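PDB 1QR4: protein (tenascin) from Gallus gallus, which contributes to the extracellular matrix and adhesion, and in this two-domain fibronectin type III segment probably binds heparin. Local coordinates for residues A[36-41]-A[81-86]; A[102-105]-A[111-114]; A[113-118]-A[123-128]; A[127-132]-A[149-154]. All coordinates share one frame; numbering follows the deposited sequence.

Contact 1 (A[36-41]-A[81-86])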
loop_
_atom_site.group_PDB
_atom_site.type_symbol
_atom_site.label_atom_id
_atom_site.label_comp_id
_atom_site.label_asym_id
_atom_site.label_seq_id
_atom_site.Cartn_x
_atom_site.Cartn_y
_atom_site.Cartn_z
ATOM N N ARG A 36 -29.148 -5.918 7.271
ATOM C CA ARG A 36 -27.918 -5.797 6.525
ATOM C C ARG A 36 -26.907 -5.072 7.391
ATOM O O ARG A 36 -27.155 -4.818 8.562
ATOM C CB ARG A 36 -28.170 -5.030 5.231
ATOM C CG ARG A 36 -28.922 -3.733 5.412
ATOM C CD ARG A 36 -29.373 -3.205 4.059
ATOM N NE ARG A 36 -30.373 -2.145 4.172
ATOM C CZ ARG A 36 -31.666 -2.290 3.881
ATOM N NH1 ARG A 36 -32.135 -3.460 3.449
ATOM N NH2 ARG A 36 -32.496 -1.264 4.036
ATOM N N TYR A 37 -25.735 -4.818 6.829
ATOM C CA TYR A 37 -24.676 -4.124 7.535
ATOM C C TYR A 37 -24.435 -2.801 6.838
ATOM O O TYR A 37 -24.721 -2.659 5.659
ATOM C CB TYR A 37 -23.371 -4.911 7.449
ATOM C CG TYR A 37 -23.323 -6.235 8.172
ATOM C CD1 TYR A 37 -22.935 -6.306 9.505
ATOM C CD2 TYR A 37 -23.527 -7.429 7.487
ATOM C CE1 TYR A 37 -22.740 -7.540 10.135
ATOM C CE2 TYR A 37 -23.329 -8.659 8.107
ATOM C CZ TYR A 37 -22.933 -8.706 9.429
ATOM O OH TYR A 37 -22.714 -9.922 10.038
ATOM N N ARG A 38 -23.916 -1.829 7.572
ATOM C CA ARG A 38 -23.589 -0.548 6.990
ATOM C C ARG A 38 -22.162 -0.294 7.424
ATOM O O ARG A 38 -21.835 -0.380 8.601
ATOM C CB ARG A 38 -24.504 0.550 7.502
ATOM C CG ARG A 38 -24.179 1.908 6.926
ATOM C CD ARG A 38 -24.959 2.976 7.637
ATOM N NE ARG A 38 -24.145 4.165 7.855
ATOM C CZ ARG A 38 -24.625 5.404 7.926
ATOM N NH1 ARG A 38 -25.930 5.632 7.792
ATOM N NH2 ARG A 38 -23.791 6.422 8.110
ATOM N N LEU A 39 -21.295 -0.065 6.450
ATOM C CA LEU A 39 -19.887 0.176 6.715
ATOM C C LEU A 39 -19.599 1.605 6.372
ATOM O O LEU A 39 -19.921 2.051 5.275
ATOM C CB LEU A 39 -19.034 -0.727 5.829
ATOM C CG LEU A 39 -17.525 -0.543 5.817
ATOM C CD1 LEU A 39 -16.976 -0.968 7.132
ATOM C CD2 LEU A 39 -16.906 -1.376 4.714
ATOM N N THR A 40 -19.084 2.351 7.339
ATOM C CA THR A 40 -18.711 3.739 7.099
ATOM C C THR A 40 -17.238 3.825 7.437
ATOM O O THR A 40 -16.731 3.060 8.256
ATOM C CB THR A 40 -19.506 4.742 7.970
ATOM O OG1 THR A 40 -19.386 4.382 9.348
ATOM C CG2 THR A 40 -20.983 4.756 7.591
ATOM N N TYR A 41 -16.534 4.698 6.742
ATOM C CA TYR A 41 -15.115 4.887 6.978
ATOM C C TYR A 41 -14.823 6.314 6.593
ATOM O O TYR A 41 -15.268 6.778 5.544
ATOM C CB TYR A 41 -14.271 3.921 6.134
ATOM C CG TYR A 41 -14.456 4.024 4.627
ATOM C CD1 TYR A 41 -15.428 3.269 3.973
ATOM C CD2 TYR A 41 -13.622 4.836 3.853
ATOM C CE1 TYR A 41 -15.562 3.312 2.590
ATOM C CE2 TYR A 41 -13.745 4.890 2.467
ATOM C CZ TYR A 41 -14.718 4.123 1.839
ATOM O OH TYR A 41 -14.854 4.165 0.465
ATOM N N ARG A 81 -34.685 -0.095 11.341
ATOM C CA ARG A 81 -34.472 1.350 11.340
ATOM C C ARG A 81 -33.545 1.581 12.539
ATOM O O ARG A 81 -33.090 2.704 12.789
ATOM C CB ARG A 81 -35.796 2.098 11.527
ATOM C CG ARG A 81 -35.746 3.571 11.165
ATOM C CD ARG A 81 -37.097 4.244 11.408
ATOM N NE ARG A 81 -37.140 4.977 12.675
ATOM C CZ ARG A 81 -37.866 4.631 13.737
ATOM N NH1 ARG A 81 -38.633 3.547 13.713
ATOM N NH2 ARG A 81 -37.830 5.383 14.829
ATOM N N HIS A 82 -33.285 0.486 13.267
ATOM C CA HIS A 82 -32.422 0.464 14.441
ATOM C C HIS A 82 -31.034 -0.020 14.040
ATOM O O HIS A 82 -30.858 -1.166 13.636
ATOM C CB HIS A 82 -32.936 -0.514 15.507
ATOM C CG HIS A 82 -34.416 -0.487 15.721
ATOM N ND1 HIS A 82 -35.235 0.492 15.199
ATOM C CD2 HIS A 82 -35.228 -1.341 16.389
ATOM C CE1 HIS A 82 -36.488 0.237 15.534
ATOM N NE2 HIS A 82 -36.509 -0.869 16.256
ATOM N N LYS A 83 -30.049 0.856 14.174
ATOM C CA LYS A 83 -28.665 0.524 13.870
ATOM C C LYS A 83 -28.072 0.090 15.203
ATOM O O LYS A 83 -28.281 0.748 16.219
ATOM C CB LYS A 83 -27.937 1.767 13.336
ATOM C CG LYS A 83 -28.805 2.606 12.395
ATOM C CD LYS A 83 -28.125 2.933 11.077
ATOM C CE LYS A 83 -26.984 3.917 11.265
ATOM N NZ LYS A 83 -26.299 4.202 9.969
ATOM N N SER A 84 -27.388 -1.045 15.224
ATOM C CA SER A 84 -26.778 -1.531 16.459
ATOM C C SER A 84 -25.666 -0.581 16.961
ATOM O O SER A 84 -25.500 0.543 16.454
ATOM C CB SER A 84 -26.211 -2.937 16.234
ATOM O OG SER A 84 -25.125 -2.923 15.315
ATOM N N LYS A 85 -24.952 -1.015 17.997
ATOM C CA LYS A 85 -23.850 -0.236 18.546
ATOM C C LYS A 85 -22.714 -0.404 17.546
ATOM O O LYS A 85 -22.449 -1.520 17.097
ATOM C CB LYS A 85 -23.429 -0.819 19.881
ATOM C CG LYS A 85 -22.249 -0.143 20.492
ATOM C CD LYS A 85 -21.499 -1.106 21.382
ATOM C CE LYS A 85 -20.189 -0.483 21.841
ATOM N NZ LYS A 85 -19.410 0.060 20.683
ATOM N N PRO A 86 -22.020 0.690 17.189
ATOM C CA PRO A 86 -20.911 0.641 16.228
ATOM C C PRO A 86 -19.690 -0.100 16.725
ATOM O O PRO A 86 -19.302 0.040 17.889
ATOM C CB PRO A 86 -20.548 2.113 16.030
ATOM C CG PRO A 86 -21.778 2.848 16.443
ATOM C CD PRO A 86 -22.251 2.072 17.634
#
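Arg38 and Lys83 bring their positive ends together at the protein surface, the arginine rising from strand 36-42 and the lysine reaching in from the loop before strand 87-92. The backbones stay apart, with 8.6 Å between the CA atoms of Arg38 and Lys83, so only long side chains could meet here. Arg38 leaves its strand with CG anti to the backbone N (chi1 179°) and runs extended until a bend at chi3 turns the guanidinium group. Lys83 is folded instead, bent at chi2 (-129°) and chi3 (-70°), which carries NZ over one face of that group. The modelled 2.6 Å between Arg38 NH1 and Lys83 NZ is doubtful at this resolution; both are donors and no hydrogen bond joins them. In the plane of the guanidinium, the methyl CG2 of Thr40 lies at its edge. Glu50 forms a salt bridge with Arg38 NH1, and Glu78 makes a long, weak ion pair with Lys83 NZ. A leucine in place of Arg38, lacking the guanidinium, would probably leave Glu50 without its charged mate and weaken the basic cluster. Such a gathering is consistent with binding a polysulfated chain, and both residues belong to the putative heparin-binding site.

Contact 2 (A[102-105]-A[111-114])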
loop_
_atom_site.group_PDB
_atom_site.type_symbol
_atom_site.label_atom_id
_atom_site.label_comp_id
_atom_site.label_asym_id
_atom_site.label_seq_id
_atom_site.Cartn_x
_atom_site.Cartn_y
_atom_site.Cartn_z
ATOM N N SER A 102 12.917 3.677 -15.035
ATOM C CA SER A 102 13.510 3.900 -16.343
ATOM C C SER A 102 15.019 3.989 -16.221
ATOM O O SER A 102 15.557 4.347 -15.170
ATOM C CB SER A 102 12.949 5.166 -16.988
ATOM O OG SER A 102 13.323 6.321 -16.267
ATOM N N PHE A 103 15.703 3.613 -17.293
ATOM C CA PHE A 103 17.154 3.643 -17.322
ATOM C C PHE A 103 17.652 4.547 -18.442
ATOM O O PHE A 103 17.001 4.683 -19.491
ATOM C CB PHE A 103 17.691 2.232 -17.494
ATOM C CG PHE A 103 17.231 1.303 -16.441
ATOM C CD1 PHE A 103 17.648 1.472 -15.130
ATOM C CD2 PHE A 103 16.355 0.272 -16.743
ATOM C CE1 PHE A 103 17.197 0.623 -14.124
ATOM C CE2 PHE A 103 15.893 -0.583 -15.745
ATOM C CZ PHE A 103 16.317 -0.406 -14.430
ATOM N N SER A 104 18.788 5.194 -18.188
ATOM C CA SER A 104 19.416 6.100 -19.145
ATOM C C SER A 104 20.901 6.248 -18.815
ATOM O O SER A 104 21.371 5.731 -17.796
ATOM C CB SER A 104 18.747 7.478 -19.109
ATOM O OG SER A 104 19.118 8.197 -17.945
ATOM N N ASP A 105 21.628 6.933 -19.700
ATOM C CA ASP A 105 23.055 7.187 -19.545
ATOM C C ASP A 105 23.778 5.905 -19.183
ATOM O O ASP A 105 24.653 5.895 -18.303
ATOM C CB ASP A 105 23.301 8.237 -18.463
ATOM C CG ASP A 105 22.421 9.469 -18.622
ATOM O OD1 ASP A 105 21.496 9.474 -19.466
ATOM O OD2 ASP A 105 22.654 10.445 -17.877
ATOM N N ALA A 111 24.967 3.712 -14.607
ATOM C CA ALA A 111 23.650 3.978 -15.173
ATOM C C ALA A 111 22.808 4.877 -14.289
ATOM O O ALA A 111 22.860 4.797 -13.062
ATOM C CB ALA A 111 22.911 2.678 -15.435
ATOM N N THR A 112 22.029 5.734 -14.933
ATOM C CA THR A 112 21.154 6.649 -14.232
ATOM C C THR A 112 19.747 6.061 -14.184
ATOM O O THR A 112 19.039 6.045 -15.197
ATOM C CB THR A 112 21.107 8.046 -14.929
ATOM O OG1 THR A 112 22.378 8.695 -14.800
ATOM C CG2 THR A 112 20.025 8.948 -14.314
ATOM N N VAL A 113 19.370 5.529 -13.021
ATOM C CA VAL A 113 18.031 4.983 -12.830
ATOM C C VAL A 113 17.152 6.119 -12.325
ATOM O O VAL A 113 17.570 6.917 -11.489
ATOM C CB VAL A 113 18.031 3.785 -11.856
ATOM C CG1 VAL A 113 18.794 4.113 -10.601
ATOM C CG2 VAL A 113 16.610 3.374 -11.541
ATOM N N SER A 114 15.963 6.234 -12.898
ATOM C CA SER A 114 15.025 7.283 -12.530
ATOM C C SER A 114 13.639 6.668 -12.295
ATOM O O SER A 114 13.369 5.551 -12.746
ATOM C CB SER A 114 14.976 8.317 -13.649
ATOM O OG SER A 114 13.956 9.267 -13.431
#
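Ser102 and Ser114 face each other as a hydrogen-bonded antiparallel pair, and their main chains are joined twice. Ser102 N donates to Ser114 O at 3.0 Å, and Ser114 N returns a bond of 3.0 Å to Ser102 O. Two residues on, Ser104 and Thr112 repeat the pattern less evenly: Thr112 N gives a good bond of 2.9 Å to Ser104 O, whereas the reverse bond, from Ser104 N to Thr112 O, is weak and bent to 134°. Between these pairs sit Phe103 and Val113, a non-hydrogen-bonded pair whose CA atoms are 4.8 Å apart.

Apolar contact belongs to this middle pair. Phe103 and Val113 point the same way, side by side, and Phe103 CE1 meets the methyl CG2 of Val113 at 3.8 Å. CG2 lies anti to the backbone N of Val113, which leaves it next to the neighbouring strand. Both residues are suited to the interior face, where Leu180 and Val162 also touch the phenyl ring and Ile164 touches the valine.

Polar side chains occupy the other face. Ser104 OG packs on Thr112 CB at 3.6 Å, while Ser114 OG bonds Thr147 O. Small hydroxyl residues fit this partly exposed surface, being tolerant of water. With its greasy inner face and hydrophilic outer one, this is the A-B hairpin of a fibronectin type III sandwich, strand 101-104 forming the edge of the three-stranded sheet.

Contact 3 (A[113-118]-A[123-128])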
loop_
_atom_site.group_PDB
_atom_site.type_symbol
_atom_site.label_atom_id
_atom_site.label_comp_id
_atom_site.label_asym_id
_atom_site.label_seq_id
_atom_site.Cartn_x
_atom_site.Cartn_y
_atom_site.Cartn_z
ATOM N N VAL A 113 19.370 5.529 -13.021
ATOM C CA VAL A 113 18.031 4.983 -12.830
ATOM C C VAL A 113 17.152 6.119 -12.325
ATOM O O VAL A 113 17.570 6.917 -11.489
ATOM C CB VAL A 113 18.031 3.785 -11.856
ATOM C CG1 VAL A 113 18.794 4.113 -10.601
ATOM C CG2 VAL A 113 16.610 3.374 -11.541
ATOM N N SER A 114 15.963 6.234 -12.898
ATOM C CA SER A 114 15.025 7.283 -12.530
ATOM C C SER A 114 13.639 6.668 -12.295
ATOM O O SER A 114 13.369 5.551 -12.746
ATOM C CB SER A 114 14.976 8.317 -13.649
ATOM O OG SER A 114 13.956 9.267 -13.431
ATOM N N TRP A 115 12.777 7.368 -11.556
ATOM C CA TRP A 115 11.426 6.855 -11.266
ATOM C C TRP A 115 10.405 7.951 -11.108
ATOM O O TRP A 115 10.746 9.064 -10.761
ATOM C CB TRP A 115 11.418 6.023 -9.980
ATOM C CG TRP A 115 11.955 6.778 -8.817
ATOM C CD1 TRP A 115 11.258 7.593 -7.979
ATOM C CD2 TRP A 115 13.329 6.854 -8.411
ATOM N NE1 TRP A 115 12.113 8.184 -7.081
ATOM C CE2 TRP A 115 13.389 7.749 -7.319
ATOM C CE3 TRP A 115 14.515 6.254 -8.864
ATOM C CZ2 TRP A 115 14.593 8.064 -6.670
ATOM C CZ3 TRP A 115 15.717 6.567 -8.217
ATOM C CH2 TRP A 115 15.741 7.465 -7.132
ATOM N N THR A 116 9.146 7.633 -11.361
ATOM C CA THR A 116 8.111 8.638 -11.208
ATOM C C THR A 116 7.446 8.469 -9.839
ATOM O O THR A 116 6.954 7.394 -9.484
ATOM C CB THR A 116 7.086 8.645 -12.378
ATOM O OG1 THR A 116 6.121 7.603 -12.202
ATOM C CG2 THR A 116 7.813 8.462 -13.719
ATOM N N PRO A 117 7.516 9.523 -9.023
ATOM C CA PRO A 117 6.984 9.645 -7.674
ATOM C C PRO A 117 5.495 9.420 -7.572
ATOM O O PRO A 117 4.726 9.822 -8.449
ATOM C CB PRO A 117 7.321 11.084 -7.316
ATOM C CG PRO A 117 8.575 11.319 -8.058
ATOM C CD PRO A 117 8.220 10.759 -9.394
ATOM N N PRO A 118 5.072 8.777 -6.477
ATOM C CA PRO A 118 3.674 8.465 -6.175
ATOM C C PRO A 118 2.955 9.687 -5.575
ATOM O O PRO A 118 3.599 10.683 -5.202
ATOM C CB PRO A 118 3.807 7.348 -5.145
ATOM C CG PRO A 118 5.032 7.772 -4.376
ATOM C CD PRO A 118 5.977 8.171 -5.481
ATOM N N ASP A 123 9.300 9.991 2.521
ATOM C CA ASP A 123 10.553 10.453 3.118
ATOM C C ASP A 123 11.782 10.091 2.291
ATOM O O ASP A 123 12.655 10.937 2.081
ATOM C CB ASP A 123 10.740 9.882 4.526
ATOM C CG ASP A 123 9.625 10.252 5.472
ATOM O OD1 ASP A 123 8.753 11.077 5.115
ATOM O OD2 ASP A 123 9.635 9.704 6.594
ATOM N N SER A 124 11.865 8.829 1.859
ATOM C CA SER A 124 12.997 8.339 1.057
ATOM C C SER A 124 12.635 7.182 0.103
ATOM O O SER A 124 11.472 6.784 0.006
ATOM C CB SER A 124 14.153 7.912 1.982
ATOM O OG SER A 124 13.747 6.908 2.902
ATOM N N TYR A 125 13.634 6.673 -0.623
ATOM C CA TYR A 125 13.443 5.553 -1.550
ATOM C C TYR A 125 14.589 4.564 -1.384
ATOM O O TYR A 125 15.738 4.974 -1.257
ATOM C CB TYR A 125 13.464 6.027 -3.001
ATOM C CG TYR A 125 12.371 6.986 -3.386
ATOM C CD1 TYR A 125 11.108 6.523 -3.738
ATOM C CD2 TYR A 125 12.607 8.359 -3.432
ATOM C CE1 TYR A 125 10.105 7.402 -4.129
ATOM C CE2 TYR A 125 11.607 9.248 -3.818
ATOM C CZ TYR A 125 10.364 8.759 -4.165
ATOM O OH TYR A 125 9.377 9.628 -4.559
ATOM N N ARG A 126 14.291 3.270 -1.355
ATOM C CA ARG A 126 15.351 2.271 -1.256
ATOM C C ARG A 126 15.528 1.568 -2.610
ATOM O O ARG A 126 14.680 0.773 -3.051
ATOM C CB ARG A 126 15.093 1.271 -0.125
ATOM C CG ARG A 126 16.010 1.493 1.074
ATOM C CD ARG A 126 16.054 0.285 2.012
ATOM N NE ARG A 126 14.948 0.269 2.969
ATOM C CZ ARG A 126 14.864 1.066 4.033
ATOM N NH1 ARG A 126 15.823 1.953 4.285
ATOM N NH2 ARG A 126 13.825 0.969 4.853
ATOM N N VAL A 127 16.608 1.943 -3.296
ATOM C CA VAL A 127 16.960 1.406 -4.606
ATOM C C VAL A 127 17.942 0.260 -4.467
ATOM O O VAL A 127 19.114 0.477 -4.166
ATOM C CB VAL A 127 17.630 2.484 -5.492
ATOM C CG1 VAL A 127 17.898 1.930 -6.871
ATOM C CG2 VAL A 127 16.759 3.723 -5.581
ATOM N N SER A 128 17.466 -0.960 -4.673
ATOM C CA SER A 128 18.354 -2.113 -4.604
ATOM C C SER A 128 18.692 -2.618 -6.021
ATOM O O SER A 128 17.947 -2.378 -6.971
ATOM C CB SER A 128 17.724 -3.230 -3.769
ATOM O OG SER A 128 16.626 -3.827 -4.438
#
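The hydrophobic core of the second fibronectin type III sandwich is filled here by Trp115 and Tyr125, which meet between its two sheets. Trp115 lies in strand B, where a core tryptophan is a hallmark of the family, and Tyr125 comes from strand C of the facing sheet. The axes of strands 113-115 and 124-128 are 10.4 Å apart, a gap that calls for large rings rather than backbone bonding. Trp115 and Tyr125 form an edge-to-face pair with their planes at 55°. The indole edge leads with NE1, which sits above the centre of the phenol ring and 3.4 Å from Tyr125 CZ, so the polar nitrogen is placed over the electron-rich face. With CG anti to the carbonyl carbon (chi1 -63°), Tyr125 swings its ring beneath the indole edge, and chi2 of -83° turns the face to it. At the other end of the indole, Trp115 CZ3 packs on the methyl CG2 of Val127 at 4.0 Å; Ile164 and Val142 also touch Trp115. Two prolines, stiff and apolar, border the phenol oxygen: the CB of Pro117 lies 3.7 Å from Tyr125 OH, and Pro118 CD approaches that same oxygen to 3.8 Å near the ring plane.

Contact 4 (A[127-132]-A[149-154]); sequences VSYVPI and TKLVKL
Tyr129 and Leu151 close one end of the gap between the two sheets of a beta sandwich, Tyr129 coming from the strand 124-131 and Leu151 being the last residue of strand 148-151. The two strands belong to opposing sheets, and the CA atoms of Tyr129 and Leu151 are 9.0 Å apart, so the contact is made by side chains alone. They slide past each other in opposite directions, which lets both methyls of the leucine lie along one flank of the ring: Leu151 CD1 is 3.7 Å from Tyr129 CD2, and Leu151 CD2 is also 3.7 Å from Tyr129 CE2. Tyr129 sets its ring there with CG between its backbone N and carbonyl carbon (chi1 66°). In the fibronectin type III fold these are strands C and E, and a tyrosine suits this margin because its carbon ring can cover buried leucines while its hydroxyl end lies toward the surface loop. Beyond Leu151 the chain turns, with Lys153 in a left-handed conformation (phi 62°), and this brings Leu154 back to the ring's other flank, where its CD1 is 4.1 Å from Tyr129 CE1. An alanine here instead of Tyr129 would probably open a gap between the sheets and strip Leu151 and Leu154 of the surface they share. Leu151 also packs on Val113 within its own sheet, and Leu154 on Leu180 of strand 171-181. The phenol oxygen of Tyr129 stays 4.0 Å from Val152 O, and no hydrogen bond joins the two.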
loop_
_atom_site.group_PDB
_atom_site.type_symbol
_atom_site.label_atom_id
_atom_site.label_comp_id
_atom_site.label_asym_id
_atom_site.label_seq_id
_atom_site.Cartn_x
_atom_site.Cartn_y
_atom_site.Cartn_z
ATOM N N VAL A 127 16.608 1.943 -3.296
ATOM C CA VAL A 127 16.960 1.406 -4.606
ATOM C C VAL A 127 17.942 0.260 -4.467
ATOM O O VAL A 127 19.114 0.477 -4.166
ATOM C CB VAL A 127 17.630 2.484 -5.492
ATOM C CG1 VAL A 127 17.898 1.930 -6.871
ATOM C CG2 VAL A 127 16.759 3.723 -5.581
ATOM N N SER A 128 17.466 -0.960 -4.673
ATOM C CA SER A 128 18.354 -2.113 -4.604
ATOM C C SER A 128 18.692 -2.618 -6.021
ATOM O O SER A 128 17.947 -2.378 -6.971
ATOM C CB SER A 128 17.724 -3.230 -3.769
ATOM O OG SER A 128 16.626 -3.827 -4.438
ATOM N N TYR A 129 19.846 -3.256 -6.176
ATOM C CA TYR A 129 20.226 -3.786 -7.478
ATOM C C TYR A 129 21.153 -4.982 -7.335
ATOM O O TYR A 129 22.068 -4.981 -6.507
ATOM C CB TYR A 129 20.849 -2.702 -8.384
ATOM C CG TYR A 129 22.177 -2.160 -7.918
ATOM C CD1 TYR A 129 23.352 -2.898 -8.091
ATOM C CD2 TYR A 129 22.255 -0.933 -7.257
ATOM C CE1 TYR A 129 24.566 -2.434 -7.611
ATOM C CE2 TYR A 129 23.472 -0.457 -6.770
ATOM C CZ TYR A 129 24.618 -1.214 -6.948
ATOM O OH TYR A 129 25.817 -0.775 -6.447
ATOM N N VAL A 130 20.894 -6.012 -8.135
ATOM C CA VAL A 130 21.704 -7.224 -8.100
ATOM C C VAL A 130 21.648 -7.922 -9.466
ATOM O O VAL A 130 20.655 -7.794 -10.197
ATOM C CB VAL A 130 21.199 -8.181 -6.979
ATOM C CG1 VAL A 130 19.915 -8.899 -7.411
ATOM C CG2 VAL A 130 22.291 -9.165 -6.554
ATOM N N PRO A 131 22.749 -8.593 -9.868
ATOM C CA PRO A 131 22.764 -9.291 -11.162
ATOM C C PRO A 131 21.827 -10.488 -11.160
ATOM O O PRO A 131 21.769 -11.245 -10.187
ATOM C CB PRO A 131 24.226 -9.721 -11.309
ATOM C CG PRO A 131 24.686 -9.858 -9.873
ATOM C CD PRO A 131 24.085 -8.626 -9.246
ATOM N N ILE A 132 21.099 -10.637 -12.262
ATOM C CA ILE A 132 20.127 -11.713 -12.468
ATOM C C ILE A 132 20.552 -13.089 -11.970
ATOM O O ILE A 132 19.709 -13.873 -11.529
ATOM C CB ILE A 132 19.777 -11.828 -13.961
ATOM C CG1 ILE A 132 19.100 -10.547 -14.426
ATOM C CG2 ILE A 132 18.880 -13.039 -14.226
ATOM C CD1 ILE A 132 17.790 -10.281 -13.754
ATOM N N THR A 149 18.821 8.634 -9.493
ATOM C CA THR A 149 20.143 8.410 -8.923
ATOM C C THR A 149 21.073 7.721 -9.915
ATOM O O THR A 149 20.645 7.160 -10.931
ATOM C CB THR A 149 20.121 7.623 -7.580
ATOM O OG1 THR A 149 21.300 7.938 -6.820
ATOM C CG2 THR A 149 20.101 6.119 -7.834
ATOM N N LYS A 150 22.357 7.784 -9.590
ATOM C CA LYS A 150 23.412 7.223 -10.403
ATOM C C LYS A 150 23.934 5.959 -9.753
ATOM O O LYS A 150 24.131 5.915 -8.537
ATOM C CB LYS A 150 24.545 8.255 -10.525
ATOM C CG LYS A 150 25.053 8.781 -9.169
ATOM C CD LYS A 150 26.092 9.894 -9.294
ATOM C CE LYS A 150 25.469 11.222 -9.711
ATOM N NZ LYS A 150 26.465 12.335 -9.647
ATOM N N LEU A 151 24.083 4.909 -10.553
ATOM C CA LEU A 151 24.626 3.656 -10.052
ATOM C C LEU A 151 26.055 3.582 -10.590
ATOM O O LEU A 151 26.314 3.993 -11.728
ATOM C CB LEU A 151 23.785 2.457 -10.515
ATOM C CG LEU A 151 22.331 2.346 -10.028
ATOM C CD1 LEU A 151 21.774 0.973 -10.353
ATOM C CD2 LEU A 151 22.266 2.565 -8.539
ATOM N N VAL A 152 26.986 3.138 -9.748
ATOM C CA VAL A 152 28.390 3.029 -10.137
ATOM C C VAL A 152 28.948 1.670 -9.792
ATOM O O VAL A 152 28.298 0.883 -9.103
ATOM C CB VAL A 152 29.264 4.078 -9.437
ATOM C CG1 VAL A 152 28.748 5.485 -9.737
ATOM C CG2 VAL A 152 29.323 3.800 -7.929
ATOM N N LYS A 153 30.183 1.429 -10.216
ATOM C CA LYS A 153 30.854 0.150 -9.985
ATOM C C LYS A 153 30.111 -1.002 -10.660
ATOM O O LYS A 153 30.190 -2.152 -10.224
ATOM C CB LYS A 153 31.017 -0.150 -8.493
ATOM C CG LYS A 153 32.230 0.482 -7.845
ATOM C CD LYS A 153 32.595 -0.270 -6.564
ATOM C CE LYS A 153 33.746 0.391 -5.823
ATOM N NZ LYS A 153 33.379 1.769 -5.388
ATOM N N LEU A 154 29.387 -0.681 -11.727
ATOM C CA LEU A 154 28.644 -1.685 -12.467
ATOM C C LEU A 154 29.521 -2.489 -13.441
ATOM O O LEU A 154 30.260 -1.921 -14.261
ATOM C CB LEU A 154 27.490 -1.021 -13.210
ATOM C CG LEU A 154 26.137 -1.088 -12.513
ATOM C CD1 LEU A 154 26.277 -0.935 -11.004
ATOM C CD2 LEU A 154 25.230 -0.027 -13.104
#

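Overall arrangement
Contact 1 stands alone in the first fibronectin type III domain; contacts 2, 3 and 4 cluster in the second, on the opposite side of the chain's centre. Contact 1 lies about 41 Å, centre to centre, from contact 3 and about 52 Å from the other two. Along the chain they run 1, 2, 3, 4. Contacts 2 and 3 share Val113 and Ser114 on strand 111-115, and contacts 3 and 4 share Val127 and Ser128 on strand 124-131. Contact 2 lies within one sheet, which contacts 3 and 4 join to the facing one, their centres about 13 Å apart. Contact 1's putative heparin site is thus a surface feature, remote from the second domain's core.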